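Local atomic coordinates of SH2 domain-containing protein 3C (Homo sapiens, PDB entry 3T6G), a protein that acts as a signalling adapter in integrin-mediated cell adhesion and migration, its closed Cdc25-homology domain binding BCAR1 instead of carrying out canonical nucleotide exchange. Residues 144-149 against 204-209. The protein carries 2 engineered substitutions. Sequence-based numbering, arbitrary orientation.
Sequences NMFSFA and TTFPHV
F146 lays its CB over the centre of the F206 ring, a CH-pi contact 3.4 Å from CB to the ring centroid and only 8° off the ring normal. The two phenyl rings continue side by side in the same direction, their planes nearly parallel; with centroids 4.9 Å apart they are slid past each other and barely overlap, so CB, CG and the near ring carbons of F146, CD1 above all, meet CE1 and CZ of F206 while the far part of the F146 ring runs past. CG of F146 stands anti to its backbone N (chi1 173°), beside the carbonyl carbon, which sets it 3.6 Å from CZ of F206. N144 runs alongside F206 too, its amide plane within 8° of the ring plane and OD1 3.4 Å from F206 CB. The same OD1 caps the helix, weakly accepting from the backbone N of F146 and of S147, while ND2 is held by D61 and T58 of helix 50-64.

One backbone bond joins the segments directly: M145 N donates to F206 O over 2.8 Å. With a second backbone bond between F206 and G143, this sets N144 opposite F206 in a single isolated bridge. Farther along, M145 CB packs 3.6 Å from H208 N, and a water lying in the plane of the H208 ring at its edge links H208 ND1 (2.7 Å) to M145 O through a weak bond. N193 holds H208 NE2, tying the imidazole to the end of helix 175-193.

The arrangement is an Asn N-cap at the start of helix 145-155, in a buried contact with the loop leading into helix 210-215 within the all-helical Cdc25-homology (Ras-GEF) fold.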
# COMPACT_ATOMS: atom_id res chain seq x y z
N ASN A 144 -5.61 0.91 -12.16
CA ASN A 144 -4.70 1.43 -11.16
C ASN A 144 -5.39 1.45 -9.79
O ASN A 144 -6.04 2.44 -9.45
CB ASN A 144 -4.23 2.85 -11.56
CG ASN A 144 -3.40 3.50 -10.48
OD1 ASN A 144 -3.06 2.85 -9.49
ND2 ASN A 144 -3.07 4.79 -10.64
N MET A 145 -5.27 0.35 -9.03
CA MET A 145 -5.96 0.21 -7.74
C MET A 145 -5.43 1.19 -6.70
O MET A 145 -6.12 1.54 -5.75
CB MET A 145 -5.83 -1.20 -7.16
CG MET A 145 -6.38 -2.34 -7.99
SD MET A 145 -8.09 -2.08 -8.54
CE MET A 145 -7.85 -0.85 -9.82
N PHE A 146 -4.19 1.62 -6.88
CA PHE A 146 -3.58 2.51 -5.89
C PHE A 146 -4.33 3.84 -5.82
O PHE A 146 -4.96 4.15 -4.81
CB PHE A 146 -2.08 2.70 -6.20
CG PHE A 146 -1.39 3.73 -5.32
CD1 PHE A 146 -0.90 3.39 -4.09
CD2 PHE A 146 -1.21 5.01 -5.76
CE1 PHE A 146 -0.27 4.32 -3.30
CE2 PHE A 146 -0.57 5.94 -4.97
CZ PHE A 146 -0.11 5.61 -3.75
N SER A 147 -4.29 4.62 -6.90
CA SER A 147 -5.00 5.91 -6.92
C SER A 147 -6.53 5.81 -6.94
O SER A 147 -7.22 6.68 -6.42
CB SER A 147 -4.47 6.83 -8.03
OG SER A 147 -3.32 7.53 -7.55
N PHE A 148 -7.05 4.75 -7.54
CA PHE A 148 -8.46 4.44 -7.37
C PHE A 148 -8.85 4.53 -5.89
O PHE A 148 -9.82 5.19 -5.54
CB PHE A 148 -8.75 3.04 -7.89
CG PHE A 148 -10.08 2.51 -7.45
CD1 PHE A 148 -11.26 3.11 -7.88
CD2 PHE A 148 -10.16 1.39 -6.61
CE1 PHE A 148 -12.49 2.63 -7.47
CE2 PHE A 148 -11.40 0.88 -6.20
CZ PHE A 148 -12.57 1.51 -6.63
N ALA A 149 -8.09 3.88 -5.02
CA ALA A 149 -8.42 3.83 -3.59
C ALA A 149 -8.07 5.13 -2.91
O ALA A 149 -8.69 5.51 -1.91
CB ALA A 149 -7.71 2.66 -2.90
N THR A 204 -4.45 -5.10 -15.23
CA THR A 204 -3.86 -4.46 -14.06
C THR A 204 -2.49 -3.85 -14.33
O THR A 204 -1.68 -4.38 -15.09
CB THR A 204 -3.76 -5.43 -12.88
OG1 THR A 204 -5.03 -6.06 -12.68
CG2 THR A 204 -3.36 -4.70 -11.63
N THR A 205 -2.24 -2.77 -13.60
CA THR A 205 -1.20 -1.84 -13.91
C THR A 205 -0.62 -1.42 -12.59
O THR A 205 0.54 -1.04 -12.49
CB THR A 205 -1.88 -0.61 -14.60
OG1 THR A 205 -1.40 -0.44 -15.94
CG2 THR A 205 -1.71 0.65 -13.78
N PHE A 206 -1.44 -1.51 -11.56
CA PHE A 206 -1.00 -1.22 -10.21
C PHE A 206 -1.97 -1.87 -9.24
O PHE A 206 -3.03 -1.33 -8.96
CB PHE A 206 -0.96 0.27 -10.00
CG PHE A 206 -0.22 0.68 -8.78
CD1 PHE A 206 0.39 1.92 -8.71
CD2 PHE A 206 -0.11 -0.17 -7.70
CE1 PHE A 206 1.08 2.30 -7.60
CE2 PHE A 206 0.57 0.21 -6.58
CZ PHE A 206 1.16 1.45 -6.52
N PRO A 207 -1.60 -3.04 -8.69
CA PRO A 207 -2.49 -3.92 -7.94
C PRO A 207 -2.83 -3.30 -6.60
O PRO A 207 -2.24 -2.27 -6.21
CB PRO A 207 -1.61 -5.14 -7.69
CG PRO A 207 -0.25 -4.52 -7.48
CD PRO A 207 -0.18 -3.40 -8.50
N HIS A 208 -3.77 -3.92 -5.89
CA HIS A 208 -4.17 -3.41 -4.58
C HIS A 208 -3.12 -3.86 -3.54
O HIS A 208 -3.02 -5.04 -3.21
CB HIS A 208 -5.59 -3.90 -4.26
CG HIS A 208 -6.19 -3.27 -3.05
ND1 HIS A 208 -6.05 -1.93 -2.76
CD2 HIS A 208 -6.94 -3.79 -2.04
CE1 HIS A 208 -6.67 -1.65 -1.63
NE2 HIS A 208 -7.22 -2.76 -1.17
N VAL A 209 -2.33 -2.91 -3.02
CA VAL A 209 -1.26 -3.24 -2.09
C VAL A 209 -1.37 -2.43 -0.80
O VAL A 209 -0.50 -2.53 0.07
CB VAL A 209 0.18 -2.96 -2.69
CG1 VAL A 209 0.39 -3.66 -4.02
CG2 VAL A 209 0.44 -1.47 -2.86
O HOH W 1 -4.91 0.35 -3.72